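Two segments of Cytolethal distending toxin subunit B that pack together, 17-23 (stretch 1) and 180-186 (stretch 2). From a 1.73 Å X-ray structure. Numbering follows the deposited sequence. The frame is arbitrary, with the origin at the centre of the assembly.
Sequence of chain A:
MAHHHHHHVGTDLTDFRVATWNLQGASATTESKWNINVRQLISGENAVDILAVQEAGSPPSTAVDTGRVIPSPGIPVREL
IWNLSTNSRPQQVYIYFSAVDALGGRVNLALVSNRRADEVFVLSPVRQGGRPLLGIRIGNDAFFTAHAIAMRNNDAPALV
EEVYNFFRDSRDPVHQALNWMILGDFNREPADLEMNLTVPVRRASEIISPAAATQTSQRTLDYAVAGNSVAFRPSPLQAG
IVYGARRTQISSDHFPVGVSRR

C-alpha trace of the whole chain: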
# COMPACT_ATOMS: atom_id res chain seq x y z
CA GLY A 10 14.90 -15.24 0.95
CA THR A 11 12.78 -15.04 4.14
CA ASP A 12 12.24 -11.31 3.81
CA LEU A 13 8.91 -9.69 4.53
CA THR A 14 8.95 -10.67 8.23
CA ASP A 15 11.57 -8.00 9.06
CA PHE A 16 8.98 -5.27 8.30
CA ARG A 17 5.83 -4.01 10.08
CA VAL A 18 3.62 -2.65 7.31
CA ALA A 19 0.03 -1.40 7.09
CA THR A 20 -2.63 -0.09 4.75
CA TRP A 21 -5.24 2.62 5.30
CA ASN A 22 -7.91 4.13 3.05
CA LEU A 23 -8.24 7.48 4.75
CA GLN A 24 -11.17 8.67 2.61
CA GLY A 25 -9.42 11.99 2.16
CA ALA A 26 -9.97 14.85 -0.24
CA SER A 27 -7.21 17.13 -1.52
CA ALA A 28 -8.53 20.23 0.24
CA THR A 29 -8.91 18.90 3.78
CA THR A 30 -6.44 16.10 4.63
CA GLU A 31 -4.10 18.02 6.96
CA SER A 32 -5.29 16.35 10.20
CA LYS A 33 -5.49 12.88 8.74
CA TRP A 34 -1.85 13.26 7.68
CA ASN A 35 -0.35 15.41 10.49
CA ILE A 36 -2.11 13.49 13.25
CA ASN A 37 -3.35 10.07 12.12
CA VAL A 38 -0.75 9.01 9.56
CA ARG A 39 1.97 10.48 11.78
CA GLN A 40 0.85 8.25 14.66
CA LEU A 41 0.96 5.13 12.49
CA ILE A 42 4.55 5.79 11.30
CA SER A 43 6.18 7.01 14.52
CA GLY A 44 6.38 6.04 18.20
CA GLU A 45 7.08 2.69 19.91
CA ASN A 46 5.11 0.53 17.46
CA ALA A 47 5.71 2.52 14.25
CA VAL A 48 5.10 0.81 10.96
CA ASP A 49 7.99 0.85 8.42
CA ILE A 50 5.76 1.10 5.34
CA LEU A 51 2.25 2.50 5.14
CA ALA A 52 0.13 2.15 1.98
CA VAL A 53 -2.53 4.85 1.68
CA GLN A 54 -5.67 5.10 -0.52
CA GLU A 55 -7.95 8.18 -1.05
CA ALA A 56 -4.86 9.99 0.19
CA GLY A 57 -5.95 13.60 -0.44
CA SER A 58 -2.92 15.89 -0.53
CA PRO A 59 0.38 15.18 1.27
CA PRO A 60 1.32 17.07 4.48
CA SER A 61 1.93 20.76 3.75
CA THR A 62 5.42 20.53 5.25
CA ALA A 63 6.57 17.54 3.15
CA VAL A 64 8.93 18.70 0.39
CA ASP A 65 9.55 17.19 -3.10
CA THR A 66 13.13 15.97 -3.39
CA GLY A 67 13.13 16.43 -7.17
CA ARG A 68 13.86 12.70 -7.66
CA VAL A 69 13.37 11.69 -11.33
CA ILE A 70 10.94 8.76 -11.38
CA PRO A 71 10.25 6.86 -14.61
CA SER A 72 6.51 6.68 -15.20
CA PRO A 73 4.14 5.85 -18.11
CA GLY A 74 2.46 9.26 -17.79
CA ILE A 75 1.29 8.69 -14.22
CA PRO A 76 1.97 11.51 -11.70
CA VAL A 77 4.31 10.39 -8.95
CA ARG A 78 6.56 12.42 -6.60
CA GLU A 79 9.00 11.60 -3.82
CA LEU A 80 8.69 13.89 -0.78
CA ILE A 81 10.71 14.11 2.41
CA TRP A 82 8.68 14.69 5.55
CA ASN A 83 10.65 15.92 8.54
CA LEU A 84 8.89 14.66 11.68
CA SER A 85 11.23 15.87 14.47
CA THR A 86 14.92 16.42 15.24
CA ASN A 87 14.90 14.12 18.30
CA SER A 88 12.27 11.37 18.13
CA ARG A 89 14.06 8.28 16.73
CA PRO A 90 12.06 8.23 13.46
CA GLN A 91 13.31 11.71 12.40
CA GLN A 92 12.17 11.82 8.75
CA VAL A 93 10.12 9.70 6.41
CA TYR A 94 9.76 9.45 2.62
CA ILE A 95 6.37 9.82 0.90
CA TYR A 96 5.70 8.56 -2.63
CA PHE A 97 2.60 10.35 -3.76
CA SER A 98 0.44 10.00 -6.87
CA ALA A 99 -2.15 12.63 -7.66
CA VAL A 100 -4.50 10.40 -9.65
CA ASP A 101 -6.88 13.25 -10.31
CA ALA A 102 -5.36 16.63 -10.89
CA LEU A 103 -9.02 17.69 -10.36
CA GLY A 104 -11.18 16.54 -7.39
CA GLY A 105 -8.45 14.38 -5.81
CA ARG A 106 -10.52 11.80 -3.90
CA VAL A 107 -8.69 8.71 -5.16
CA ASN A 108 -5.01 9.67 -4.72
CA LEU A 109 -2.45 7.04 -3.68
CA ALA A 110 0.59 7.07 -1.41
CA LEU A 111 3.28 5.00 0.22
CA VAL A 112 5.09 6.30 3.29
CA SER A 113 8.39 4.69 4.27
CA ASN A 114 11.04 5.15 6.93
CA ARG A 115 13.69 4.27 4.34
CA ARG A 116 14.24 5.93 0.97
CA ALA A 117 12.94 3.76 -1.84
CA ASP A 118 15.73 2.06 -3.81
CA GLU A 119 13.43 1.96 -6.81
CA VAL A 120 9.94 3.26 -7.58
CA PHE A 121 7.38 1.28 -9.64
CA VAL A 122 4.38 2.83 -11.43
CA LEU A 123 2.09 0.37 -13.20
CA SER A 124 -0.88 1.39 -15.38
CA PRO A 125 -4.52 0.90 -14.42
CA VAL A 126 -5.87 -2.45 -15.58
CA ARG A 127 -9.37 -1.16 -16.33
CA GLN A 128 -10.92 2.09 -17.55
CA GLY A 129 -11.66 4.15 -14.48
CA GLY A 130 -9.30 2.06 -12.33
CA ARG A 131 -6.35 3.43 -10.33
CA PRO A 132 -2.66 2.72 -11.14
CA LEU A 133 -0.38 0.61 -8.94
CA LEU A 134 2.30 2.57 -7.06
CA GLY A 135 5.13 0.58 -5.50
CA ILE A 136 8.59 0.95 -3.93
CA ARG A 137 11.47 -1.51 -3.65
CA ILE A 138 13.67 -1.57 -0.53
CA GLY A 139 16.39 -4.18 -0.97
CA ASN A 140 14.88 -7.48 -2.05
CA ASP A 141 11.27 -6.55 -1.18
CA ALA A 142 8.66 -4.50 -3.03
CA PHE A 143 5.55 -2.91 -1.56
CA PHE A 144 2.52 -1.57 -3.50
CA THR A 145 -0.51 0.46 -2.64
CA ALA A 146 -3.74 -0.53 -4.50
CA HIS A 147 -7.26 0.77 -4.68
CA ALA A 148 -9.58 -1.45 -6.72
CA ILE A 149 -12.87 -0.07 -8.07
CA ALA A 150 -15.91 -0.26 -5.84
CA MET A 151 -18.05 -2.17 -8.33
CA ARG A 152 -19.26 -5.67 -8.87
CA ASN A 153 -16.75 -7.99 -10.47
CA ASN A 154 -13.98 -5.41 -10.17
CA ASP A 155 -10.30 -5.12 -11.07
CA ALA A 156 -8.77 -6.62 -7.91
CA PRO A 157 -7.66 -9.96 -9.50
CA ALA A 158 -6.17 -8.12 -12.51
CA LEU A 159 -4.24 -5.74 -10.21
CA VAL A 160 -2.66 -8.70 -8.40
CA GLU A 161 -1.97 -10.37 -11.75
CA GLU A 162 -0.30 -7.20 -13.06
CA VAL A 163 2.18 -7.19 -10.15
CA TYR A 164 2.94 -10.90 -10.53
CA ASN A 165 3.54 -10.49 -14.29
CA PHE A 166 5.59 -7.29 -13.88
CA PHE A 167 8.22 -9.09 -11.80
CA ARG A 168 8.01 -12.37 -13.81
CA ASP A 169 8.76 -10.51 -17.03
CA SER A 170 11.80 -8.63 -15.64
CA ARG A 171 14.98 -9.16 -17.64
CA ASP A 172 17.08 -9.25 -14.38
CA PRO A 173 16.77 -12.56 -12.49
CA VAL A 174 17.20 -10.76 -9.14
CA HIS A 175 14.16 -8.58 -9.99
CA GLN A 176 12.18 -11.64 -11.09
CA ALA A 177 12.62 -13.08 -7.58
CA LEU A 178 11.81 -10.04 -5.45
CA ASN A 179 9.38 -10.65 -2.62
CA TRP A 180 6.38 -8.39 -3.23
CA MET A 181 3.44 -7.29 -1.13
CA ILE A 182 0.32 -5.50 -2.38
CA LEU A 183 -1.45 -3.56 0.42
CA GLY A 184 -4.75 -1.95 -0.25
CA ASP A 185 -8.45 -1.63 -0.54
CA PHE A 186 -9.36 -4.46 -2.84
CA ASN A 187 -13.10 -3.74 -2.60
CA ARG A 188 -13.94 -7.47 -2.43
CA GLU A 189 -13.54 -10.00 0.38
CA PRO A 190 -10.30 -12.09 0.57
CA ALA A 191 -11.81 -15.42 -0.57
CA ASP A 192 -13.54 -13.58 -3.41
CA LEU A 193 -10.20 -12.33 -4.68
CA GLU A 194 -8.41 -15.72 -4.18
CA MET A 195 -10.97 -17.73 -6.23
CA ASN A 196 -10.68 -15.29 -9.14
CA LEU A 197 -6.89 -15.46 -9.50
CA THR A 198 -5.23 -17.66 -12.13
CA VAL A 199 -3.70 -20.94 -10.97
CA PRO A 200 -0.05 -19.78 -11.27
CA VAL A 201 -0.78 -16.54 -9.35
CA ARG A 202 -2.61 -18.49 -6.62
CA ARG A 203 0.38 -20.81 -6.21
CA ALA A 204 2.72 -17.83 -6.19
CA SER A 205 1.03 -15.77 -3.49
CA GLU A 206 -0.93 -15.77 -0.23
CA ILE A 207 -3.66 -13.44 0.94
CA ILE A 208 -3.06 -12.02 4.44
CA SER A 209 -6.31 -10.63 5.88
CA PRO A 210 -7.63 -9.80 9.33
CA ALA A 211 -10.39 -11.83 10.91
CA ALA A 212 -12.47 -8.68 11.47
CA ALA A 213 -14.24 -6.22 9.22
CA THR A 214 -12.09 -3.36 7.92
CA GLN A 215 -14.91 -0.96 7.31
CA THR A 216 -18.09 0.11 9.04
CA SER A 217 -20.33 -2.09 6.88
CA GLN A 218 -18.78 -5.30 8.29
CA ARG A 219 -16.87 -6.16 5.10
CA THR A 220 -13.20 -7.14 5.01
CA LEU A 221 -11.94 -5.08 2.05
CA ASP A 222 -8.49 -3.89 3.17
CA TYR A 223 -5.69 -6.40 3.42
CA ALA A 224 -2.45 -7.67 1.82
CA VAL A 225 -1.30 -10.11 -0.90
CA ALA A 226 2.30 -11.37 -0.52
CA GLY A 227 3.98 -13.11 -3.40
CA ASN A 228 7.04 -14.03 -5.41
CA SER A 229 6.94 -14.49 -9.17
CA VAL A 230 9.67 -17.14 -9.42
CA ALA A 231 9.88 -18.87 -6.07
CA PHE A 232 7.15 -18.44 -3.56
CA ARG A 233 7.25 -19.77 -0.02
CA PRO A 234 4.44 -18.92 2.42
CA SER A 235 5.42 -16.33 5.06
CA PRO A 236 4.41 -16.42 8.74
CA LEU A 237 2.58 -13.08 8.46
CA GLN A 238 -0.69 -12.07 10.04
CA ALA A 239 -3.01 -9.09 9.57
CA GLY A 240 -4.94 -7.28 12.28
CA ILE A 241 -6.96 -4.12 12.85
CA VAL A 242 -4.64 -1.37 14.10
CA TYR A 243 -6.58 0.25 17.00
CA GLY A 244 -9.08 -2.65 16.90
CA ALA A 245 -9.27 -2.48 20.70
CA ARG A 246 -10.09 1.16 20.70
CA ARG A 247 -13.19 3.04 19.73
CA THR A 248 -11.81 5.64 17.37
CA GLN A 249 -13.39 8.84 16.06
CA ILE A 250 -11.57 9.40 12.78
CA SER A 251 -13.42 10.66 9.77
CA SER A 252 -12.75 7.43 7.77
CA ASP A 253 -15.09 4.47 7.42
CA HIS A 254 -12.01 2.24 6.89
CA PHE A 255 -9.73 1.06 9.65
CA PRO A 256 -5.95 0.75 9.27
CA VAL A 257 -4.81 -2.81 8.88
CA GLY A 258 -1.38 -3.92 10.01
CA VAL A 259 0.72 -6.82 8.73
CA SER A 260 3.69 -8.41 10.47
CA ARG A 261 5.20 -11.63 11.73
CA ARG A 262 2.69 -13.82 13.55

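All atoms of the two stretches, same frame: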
# COMPACT_ATOMS: atom_id res chain seq x y z
N ARG A 17 7.24 -4.23 9.69
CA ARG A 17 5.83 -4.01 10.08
C ARG A 17 5.28 -3.07 9.01
O ARG A 17 5.86 -2.02 8.77
CB ARG A 17 5.74 -3.29 11.42
CG ARG A 17 6.09 -4.13 12.62
CD ARG A 17 5.99 -3.36 13.93
NE ARG A 17 4.82 -2.45 14.02
CZ ARG A 17 3.61 -2.84 14.39
NH1 ARG A 17 3.40 -4.11 14.72
NH2 ARG A 17 2.60 -1.97 14.45
N VAL A 18 4.21 -3.49 8.35
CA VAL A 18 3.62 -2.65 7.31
C VAL A 18 2.13 -2.49 7.61
O VAL A 18 1.57 -3.15 8.49
CB VAL A 18 3.84 -3.24 5.88
CG1 VAL A 18 5.36 -3.54 5.63
CG2 VAL A 18 3.05 -4.52 5.70
N ALA A 19 1.48 -1.57 6.90
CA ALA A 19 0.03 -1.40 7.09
C ALA A 19 -0.59 -0.73 5.88
O ALA A 19 0.10 -0.26 4.98
CB ALA A 19 -0.24 -0.50 8.37
N THR A 20 -1.92 -0.75 5.82
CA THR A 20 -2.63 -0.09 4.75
C THR A 20 -3.82 0.67 5.36
O THR A 20 -4.43 0.18 6.33
CB THR A 20 -3.07 -1.14 3.72
OG1 THR A 20 -3.85 -0.49 2.70
CG2 THR A 20 -4.04 -2.18 4.33
N TRP A 21 -4.09 1.87 4.84
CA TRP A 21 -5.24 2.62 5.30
C TRP A 21 -5.89 3.44 4.18
O TRP A 21 -5.21 4.22 3.49
CB TRP A 21 -4.77 3.55 6.44
CG TRP A 21 -5.93 4.22 7.17
CD1 TRP A 21 -7.19 3.72 7.34
CD2 TRP A 21 -5.94 5.53 7.77
NE1 TRP A 21 -7.99 4.62 8.03
CE2 TRP A 21 -7.23 5.74 8.30
CE3 TRP A 21 -4.97 6.54 7.93
CZ2 TRP A 21 -7.58 6.92 8.98
CZ3 TRP A 21 -5.31 7.70 8.58
CH2 TRP A 21 -6.61 7.89 9.11
N ASN A 22 -7.19 3.26 3.96
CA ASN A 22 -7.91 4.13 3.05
C ASN A 22 -8.46 5.25 3.94
O ASN A 22 -9.33 5.01 4.80
CB ASN A 22 -9.05 3.32 2.40
CG ASN A 22 -9.95 4.15 1.50
OD1 ASN A 22 -10.05 5.35 1.65
ND2 ASN A 22 -10.64 3.49 0.57
N LEU A 23 -7.90 6.43 3.80
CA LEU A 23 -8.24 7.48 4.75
C LEU A 23 -9.39 8.34 4.28
O LEU A 23 -9.79 9.26 5.02
CB LEU A 23 -7.01 8.27 5.21
CG LEU A 23 -6.14 9.08 4.27
CD1 LEU A 23 -6.84 10.41 3.97
CD2 LEU A 23 -4.79 9.35 4.89
N TRP A 180 7.28 -9.56 -3.11
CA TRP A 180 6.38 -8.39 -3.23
C TRP A 180 5.17 -8.48 -2.32
O TRP A 180 4.71 -9.59 -1.95
CB TRP A 180 5.97 -8.15 -4.68
CG TRP A 180 5.52 -9.35 -5.49
CD1 TRP A 180 6.29 -10.06 -6.36
CD2 TRP A 180 4.20 -9.94 -5.55
NE1 TRP A 180 5.55 -11.04 -6.97
CE2 TRP A 180 4.26 -10.98 -6.51
CE3 TRP A 180 2.95 -9.66 -4.92
CZ2 TRP A 180 3.15 -11.79 -6.85
CZ3 TRP A 180 1.83 -10.46 -5.26
CH2 TRP A 180 1.94 -11.50 -6.23
N MET A 181 4.63 -7.31 -1.94
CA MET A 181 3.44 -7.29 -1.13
C MET A 181 2.55 -6.18 -1.67
O MET A 181 3.03 -5.07 -1.84
CB MET A 181 3.76 -7.00 0.34
CG MET A 181 2.50 -7.17 1.17
SD MET A 181 2.68 -6.85 2.93
CE MET A 181 3.96 -8.01 3.37
N ILE A 182 1.30 -6.51 -1.94
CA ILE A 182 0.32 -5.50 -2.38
C ILE A 182 -0.61 -5.21 -1.19
O ILE A 182 -1.29 -6.11 -0.67
CB ILE A 182 -0.52 -6.03 -3.56
CG1 ILE A 182 0.38 -6.60 -4.69
CG2 ILE A 182 -1.41 -4.87 -4.07
CD1 ILE A 182 -0.38 -7.40 -5.78
N LEU A 183 -0.67 -3.95 -0.76
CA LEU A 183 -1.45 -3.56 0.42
C LEU A 183 -2.52 -2.63 -0.08
O LEU A 183 -2.21 -1.66 -0.78
CB LEU A 183 -0.55 -2.76 1.36
CG LEU A 183 0.54 -3.59 2.06
CD1 LEU A 183 1.83 -2.74 2.36
CD2 LEU A 183 -0.07 -4.10 3.37
N GLY A 184 -3.76 -2.92 0.19
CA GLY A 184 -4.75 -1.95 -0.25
C GLY A 184 -6.16 -2.29 -0.00
O GLY A 184 -6.46 -3.23 0.76
N ASP A 185 -7.02 -1.44 -0.58
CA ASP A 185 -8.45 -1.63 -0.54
C ASP A 185 -8.81 -2.34 -1.83
O ASP A 185 -8.89 -1.75 -2.92
CB ASP A 185 -9.15 -0.26 -0.41
CG ASP A 185 -10.65 -0.36 -0.40
OD1 ASP A 185 -11.24 -1.48 -0.56
OD2 ASP A 185 -11.32 0.69 -0.28
N PHE A 186 -9.06 -3.63 -1.68
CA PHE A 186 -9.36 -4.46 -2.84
C PHE A 186 -10.83 -4.46 -3.21
O PHE A 186 -11.22 -4.96 -4.27
CB PHE A 186 -8.87 -5.89 -2.60
CG PHE A 186 -7.38 -6.00 -2.56
CD1 PHE A 186 -6.64 -6.03 -3.75
CD2 PHE A 186 -6.69 -6.04 -1.34
CE1 PHE A 186 -5.22 -6.11 -3.71
CE2 PHE A 186 -5.28 -6.14 -1.28
CZ PHE A 186 -4.56 -6.18 -2.48

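This is a face-to-face packing of two buried strands running in nearly the same direction, held by side-chain contacts that change from apolar at one end to a single hydrogen bond at the other, with no backbone hydrogen bond between them. The evidence for the arrangement is in the axes: strand 18-23 and strand 180-183 approach to 7.9 Å, and their N-to-C directions differ by 27°. That axis distance, the absence of backbone hydrogen bonds and the CA-to-CB bonds that point inward from both strands indicate contact through side chains rather than pairing within one sheet. In register, the CA atoms of Thr20 and Leu183 are 5.7 Å apart and those of Asn22 and Asp185 6.8 Å apart, so the backbones approach most closely at the first pair.

Alternation along the extended chain selects the residues that meet. In stretch 1, the CA-to-CB bonds of Val18, Thr20 and Asn22 point toward stretch 2, whereas those of Ala19 and Trp21 point away. Met181, Leu183 and Asp185 face back from the other side. Together the stretches bury 309 Å², of which Leu183 contributes the largest share, 67 Å².

At the apolar end, Val18 CG2 lies 3.6 Å from Met181 SD and 3.9 Å from Leu183 CD2, so one methyl group touches both partners at van der Waals distance. Met181 reaches it with chi1 and chi2 both t, an extended chain that carries the sulfur across the gap. Leu183 also covers backbone: its CD1 is 4.0 Å from Ala19 O, which is how Ala19 takes part although its methyl points away.

The strands come closest in register at Thr20, whose CB is 3.8 Å from Leu183 CB. Its hydroxyl packs over the main chain, with Thr20 OG1 3.4 Å from Gly184 CA. Thr20 OG1 is also 3.5 Å from Gly184 N, but the angle is poor and this is not a hydrogen bond; the hydroxyl is satisfied elsewhere in the structure. Gly184 marks a corner in the chain. Its phi/psi of 177/-172 would jam a CB against the carbonyl oxygen of Leu183, so the backbone conformation itself calls for glycine.

Beyond the corner the chemistry becomes polar. Asn22 ND2 donates to Asp185 OD2 at 3.0 Å, with an N-H...acceptor angle of 147°, pairing an amide donor with a carboxylate acceptor. Both side chains have chi1 in t, and each also hydrogen-bonds through its OD1 to a residue just outside the stretches. Both residues are buried, and these bonds satisfy their OD1 atoms.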